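Local coordinates for protein fimbrium subunit Fim1C (Bacteroides vulgatus, PDB 4QB7) that probably forms part of the tip of fimbriae, the filamentous cell-surface appendages that mediate adhesion and biofilm formation, at residues A[268-280]-A[313-325]. Numbering follows the deposited sequence.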
loop_
_atom_site.group_PDB
_atom_site.type_symbol
_atom_site.label_atom_id
_atom_site.label_comp_id
_atom_site.label_asym_id
_atom_site.label_seq_id
_atom_site.Cartn_x
_atom_site.Cartn_y
_atom_site.Cartn_z
ATOM N N LEU A 268 -1.469 -3.948 5.298
ATOM C CA LEU A 268 -0.181 -3.246 5.310
ATOM C C LEU A 268 0.136 -2.774 3.919
ATOM O O LEU A 268 -0.112 -3.502 2.961
ATOM C CB LEU A 268 0.937 -4.173 5.827
ATOM C CG LEU A 268 0.739 -4.849 7.197
ATOM C CD1 LEU A 268 1.763 -5.909 7.405
ATOM C CD2 LEU A 268 0.838 -3.843 8.347
ATOM N N TYR A 269 0.668 -1.552 3.791
ATOM C CA TYR A 269 1.003 -0.932 2.494
ATOM C C TYR A 269 2.432 -0.496 2.507
ATOM O O TYR A 269 2.778 0.477 3.180
ATOM C CB TYR A 269 0.081 0.274 2.172
ATOM C CG TYR A 269 -1.382 0.029 2.449
ATOM C CD1 TYR A 269 -2.139 -0.791 1.621
ATOM C CD2 TYR A 269 -2.007 0.601 3.552
ATOM C CE1 TYR A 269 -3.490 -1.034 1.877
ATOM C CE2 TYR A 269 -3.369 0.386 3.804
ATOM C CZ TYR A 269 -4.099 -0.444 2.970
ATOM O OH TYR A 269 -5.415 -0.712 3.233
ATOM N N PHE A 270 3.268 -1.198 1.747
ATOM C CA PHE A 270 4.710 -0.931 1.703
ATOM C C PHE A 270 5.181 -0.429 0.353
ATOM O O PHE A 270 4.537 -0.739 -0.647
ATOM C CB PHE A 270 5.469 -2.247 1.998
ATOM C CG PHE A 270 5.456 -2.712 3.431
ATOM C CD1 PHE A 270 6.328 -2.166 4.364
ATOM C CD2 PHE A 270 4.582 -3.706 3.847
ATOM C CE1 PHE A 270 6.307 -2.593 5.696
ATOM C CE2 PHE A 270 4.590 -4.159 5.171
ATOM C CZ PHE A 270 5.450 -3.597 6.086
ATOM N N ILE A 271 6.362 0.275 0.320
ATOM C CA ILE A 271 7.072 0.624 -0.910
ATOM C C ILE A 271 7.447 -0.762 -1.496
ATOM O O ILE A 271 7.952 -1.626 -0.750
ATOM C CB ILE A 271 8.280 1.570 -0.682
ATOM C CG1 ILE A 271 7.834 2.925 -0.105
ATOM C CG2 ILE A 271 9.054 1.778 -1.981
ATOM C CD1 ILE A 271 8.887 3.699 0.544
ATOM N N PRO A 272 7.070 -1.053 -2.766
ATOM C CA PRO A 272 7.313 -2.403 -3.303
ATOM C C PRO A 272 8.798 -2.741 -3.455
ATOM O O PRO A 272 9.661 -1.847 -3.406
ATOM C CB PRO A 272 6.601 -2.364 -4.664
ATOM C CG PRO A 272 6.616 -0.947 -5.050
ATOM C CD PRO A 272 6.452 -0.173 -3.783
ATOM N N VAL A 273 9.098 -4.030 -3.624
ATOM C CA VAL A 273 10.477 -4.476 -3.854
ATOM C C VAL A 273 10.611 -4.692 -5.371
ATOM O O VAL A 273 9.778 -5.379 -5.966
ATOM C CB VAL A 273 10.869 -5.739 -3.021
ATOM C CG1 VAL A 273 12.276 -6.191 -3.356
ATOM C CG2 VAL A 273 10.760 -5.465 -1.526
ATOM N N ASN A 274 11.625 -4.081 -5.994
ATOM C CA ASN A 274 11.902 -4.191 -7.433
ATOM C C ASN A 274 10.672 -3.910 -8.285
ATOM O O ASN A 274 10.442 -4.588 -9.289
ATOM C CB ASN A 274 12.484 -5.558 -7.775
ATOM C CG ASN A 274 13.821 -5.780 -7.155
ATOM O OD1 ASN A 274 14.691 -4.904 -7.163
ATOM N ND2 ASN A 274 13.997 -6.950 -6.581
ATOM N N ASN A 275 9.892 -2.895 -7.876
ATOM C CA ASN A 275 8.680 -2.467 -8.537
ATOM C C ASN A 275 7.736 -3.645 -8.797
ATOM O O ASN A 275 7.311 -4.286 -7.841
ATOM C CB ASN A 275 8.982 -1.686 -9.819
ATOM C CG ASN A 275 9.522 -0.321 -9.507
ATOM O OD1 ASN A 275 8.787 0.573 -9.103
ATOM N ND2 ASN A 275 10.834 -0.170 -9.568
ATOM N N LYS A 276 7.363 -3.904 -10.069
ATOM C CA LYS A 276 6.368 -4.940 -10.387
ATOM C C LYS A 276 6.947 -6.382 -10.364
ATOM O O LYS A 276 6.184 -7.350 -10.460
ATOM C CB LYS A 276 5.685 -4.615 -11.728
ATOM C CG LYS A 276 4.320 -3.944 -11.506
ATOM C CD LYS A 276 3.879 -2.993 -12.624
ATOM C CE LYS A 276 2.595 -2.242 -12.278
ATOM N NZ LYS A 276 2.134 -1.367 -13.396
ATOM N N ASN A 277 8.262 -6.520 -10.138
ATOM C CA ASN A 277 8.946 -7.811 -10.124
ATOM C C ASN A 277 9.029 -8.509 -8.757
ATOM O O ASN A 277 9.166 -9.729 -8.727
ATOM C CB ASN A 277 10.354 -7.637 -10.649
ATOM C CG ASN A 277 10.402 -7.382 -12.122
ATOM O OD1 ASN A 277 9.520 -7.792 -12.896
ATOM N ND2 ASN A 277 11.463 -6.735 -12.540
ATOM N N GLY A 278 9.015 -7.744 -7.672
ATOM C CA GLY A 278 9.122 -8.289 -6.335
ATOM C C GLY A 278 10.512 -8.752 -5.938
ATOM O O GLY A 278 11.494 -8.568 -6.668
ATOM N N THR A 279 10.596 -9.400 -4.762
ATOM C CA THR A 279 11.862 -9.900 -4.226
ATOM C C THR A 279 12.563 -10.820 -5.212
ATOM O O THR A 279 11.922 -11.626 -5.900
ATOM C CB THR A 279 11.639 -10.588 -2.904
ATOM O OG1 THR A 279 10.655 -11.600 -3.097
ATOM C CG2 THR A 279 11.216 -9.618 -1.816
ATOM N N THR A 280 13.903 -10.674 -5.275
ATOM C CA THR A 280 14.787 -11.417 -6.167
ATOM C C THR A 280 14.824 -12.896 -5.757
ATOM O O THR A 280 14.734 -13.767 -6.628
ATOM C CB THR A 280 16.186 -10.769 -6.168
ATOM O OG1 THR A 280 16.079 -9.390 -6.562
ATOM C CG2 THR A 280 17.147 -11.472 -7.096
ATOM N N SER A 313 10.449 -18.042 5.723
ATOM C CA SER A 313 10.894 -17.313 4.537
ATOM C C SER A 313 9.736 -17.052 3.599
ATOM O O SER A 313 8.940 -17.959 3.343
ATOM C CB SER A 313 11.982 -18.084 3.793
ATOM O OG SER A 313 13.259 -17.952 4.400
ATOM N N LEU A 314 9.629 -15.809 3.093
ATOM C CA LEU A 314 8.616 -15.449 2.111
ATOM C C LEU A 314 9.159 -15.795 0.721
ATOM O O LEU A 314 10.383 -15.713 0.499
ATOM C CB LEU A 314 8.195 -13.981 2.219
ATOM C CG LEU A 314 7.532 -13.594 3.536
ATOM C CD1 LEU A 314 7.297 -12.105 3.614
ATOM C CD2 LEU A 314 6.265 -14.407 3.792
ATOM N N PRO A 315 8.294 -16.254 -0.218
ATOM C CA PRO A 315 8.822 -16.691 -1.529
ATOM C C PRO A 315 9.370 -15.555 -2.372
ATOM O O PRO A 315 9.186 -14.389 -2.050
ATOM C CB PRO A 315 7.610 -17.350 -2.205
ATOM C CG PRO A 315 6.425 -16.818 -1.512
ATOM C CD PRO A 315 6.832 -16.479 -0.116
ATOM N N LYS A 316 10.058 -15.903 -3.452
ATOM C CA LYS A 316 10.578 -14.911 -4.381
ATOM C C LYS A 316 9.407 -14.286 -5.114
ATOM O O LYS A 316 8.299 -14.837 -5.081
ATOM C CB LYS A 316 11.618 -15.509 -5.364
ATOM C CG LYS A 316 11.112 -16.571 -6.339
ATOM C CD LYS A 316 12.163 -16.816 -7.407
ATOM C CE LYS A 316 11.777 -17.828 -8.464
ATOM N NZ LYS A 316 12.697 -17.775 -9.645
ATOM N N ASN A 317 9.654 -13.132 -5.766
ATOM C CA ASN A 317 8.677 -12.386 -6.562
ATOM C C ASN A 317 7.471 -11.976 -5.672
ATOM O O ASN A 317 6.312 -12.078 -6.073
ATOM C CB ASN A 317 8.274 -13.184 -7.831
ATOM C CG ASN A 317 9.459 -13.610 -8.686
ATOM O OD1 ASN A 317 10.409 -12.846 -8.924
ATOM N ND2 ASN A 317 9.451 -14.856 -9.144
ATOM N N THR A 318 7.770 -11.521 -4.452
ATOM C CA THR A 318 6.775 -11.052 -3.490
ATOM C C THR A 318 7.052 -9.570 -3.205
ATOM O O THR A 318 8.150 -9.079 -3.494
ATOM C CB THR A 318 6.731 -11.933 -2.231
ATOM O OG1 THR A 318 5.450 -11.784 -1.621
ATOM C CG2 THR A 318 7.815 -11.613 -1.239
ATOM N N PHE A 319 6.061 -8.882 -2.607
ATOM C CA PHE A 319 6.040 -7.446 -2.343
ATOM C C PHE A 319 6.072 -6.714 -3.718
ATOM O O PHE A 319 6.820 -5.751 -3.919
ATOM C CB PHE A 319 7.158 -7.016 -1.375
ATOM C CG PHE A 319 6.819 -7.018 0.099
ATOM C CD1 PHE A 319 6.304 -8.158 0.714
ATOM C CD2 PHE A 319 7.142 -5.929 0.906
ATOM C CE1 PHE A 319 6.104 -8.199 2.113
ATOM C CE2 PHE A 319 6.937 -5.971 2.301
ATOM C CZ PHE A 319 6.406 -7.100 2.890
ATOM N N LYS A 320 5.241 -7.206 -4.668
ATOM C CA LYS A 320 5.107 -6.671 -6.029
ATOM C C LYS A 320 4.250 -5.407 -6.055
ATOM O O LYS A 320 3.174 -5.371 -5.438
ATOM C CB LYS A 320 4.462 -7.707 -6.965
ATOM C CG LYS A 320 5.311 -8.899 -7.337
ATOM C CD LYS A 320 4.492 -9.920 -8.135
ATOM C CE LYS A 320 5.309 -10.454 -9.282
ATOM N NZ LYS A 320 4.765 -11.726 -9.813
ATOM N N LYS A 321 4.699 -4.388 -6.804
ATOM C CA LYS A 321 3.942 -3.146 -7.005
ATOM C C LYS A 321 2.576 -3.447 -7.607
ATOM O O LYS A 321 2.477 -4.238 -8.548
ATOM C CB LYS A 321 4.726 -2.221 -7.939
ATOM C CG LYS A 321 4.168 -0.839 -8.094
ATOM C CD LYS A 321 5.150 0.029 -8.885
ATOM C CE LYS A 321 4.528 1.304 -9.416
ATOM N NZ LYS A 321 3.459 1.017 -10.387
ATOM N N GLY A 322 1.543 -2.840 -7.045
ATOM C CA GLY A 322 0.180 -2.987 -7.530
ATOM C C GLY A 322 -0.439 -4.358 -7.357
ATOM O O GLY A 322 -1.422 -4.675 -8.039
ATOM N N THR A 323 0.113 -5.171 -6.425
ATOM C CA THR A 323 -0.366 -6.515 -6.086
ATOM C C THR A 323 -0.824 -6.547 -4.636
ATOM O O THR A 323 -0.200 -5.914 -3.785
ATOM C CB THR A 323 0.747 -7.545 -6.344
ATOM O OG1 THR A 323 1.142 -7.472 -7.702
ATOM C CG2 THR A 323 0.322 -8.966 -6.079
ATOM N N LYS A 324 -1.920 -7.282 -4.368
ATOM C CA LYS A 324 -2.433 -7.634 -3.037
ATOM C C LYS A 324 -1.891 -9.033 -2.707
ATOM O O LYS A 324 -2.252 -9.987 -3.400
ATOM C CB LYS A 324 -3.986 -7.655 -2.975
ATOM C CG LYS A 324 -4.676 -6.312 -3.094
ATOM C CD LYS A 324 -6.102 -6.342 -2.531
ATOM C CE LYS A 324 -7.162 -6.720 -3.537
ATOM N NZ LYS A 324 -8.472 -6.953 -2.876
ATOM N N HIS A 325 -1.034 -9.173 -1.681
ATOM C CA HIS A 325 -0.506 -10.493 -1.283
ATOM C C HIS A 325 -1.184 -11.013 -0.024
ATOM O O HIS A 325 -1.330 -10.277 0.962
ATOM C CB HIS A 325 1.012 -10.470 -1.044
ATOM C CG HIS A 325 1.846 -10.086 -2.230
ATOM N ND1 HIS A 325 2.287 -11.032 -3.135
ATOM C CD2 HIS A 325 2.389 -8.887 -2.555
ATOM C CE1 HIS A 325 3.032 -10.373 -4.009
ATOM N NE2 HIS A 325 3.141 -9.085 -3.685
HETATM O O HOH W 1 11.499 -12.963 -0.679
#
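The CE2 corner of Phe319 sits over one face of the Phe270 ring, 3.6 Å from Phe270 CD2, with the planes inclined at 31°, and CG2 of Val273 touches Phe319 CB; this is the apolar side of the contact. Beyond it, Lys321 runs alongside the Pro272 ring, its CB 3.7 Å from Pro272 CG. With CG anti to the backbone N (chi1 -172°), the lysine chain continues past Asn275, where CD lies near OD1, itself an acceptor for Trp215 N of strand 214-217. Lys321 NZ ends in a salt bridge with Asp213, which also pairs with Lys276 NZ at long, weak range and so probably eases the approach of the two NZ atoms, Lys276 to Lys321, to 4.1 Å.

At the far end, Thr279 and Thr318 run alongside each other, OG1 of Thr279 against CG2 of Thr318 (3.4 Å). Thr279 OG1 accepts from Thr318 N at 3.2 Å and also bonds a water that donates to Pro315 O, while Thr279 N donates to Thr318 O and Thr279 O accepts from Asn317 N. Val273 N to Phe319 O (2.9 Å) and Lys321 N to Asn275 O (2.8 Å) complete the backbone links. Two irregular loops, one leaving strand 259-270 and one entering strand 323-331, are thus joined by main-chain bonding that needs no regular strand pairing, with aromatic packing at one flank and lysine charge, probably offset in part, at another.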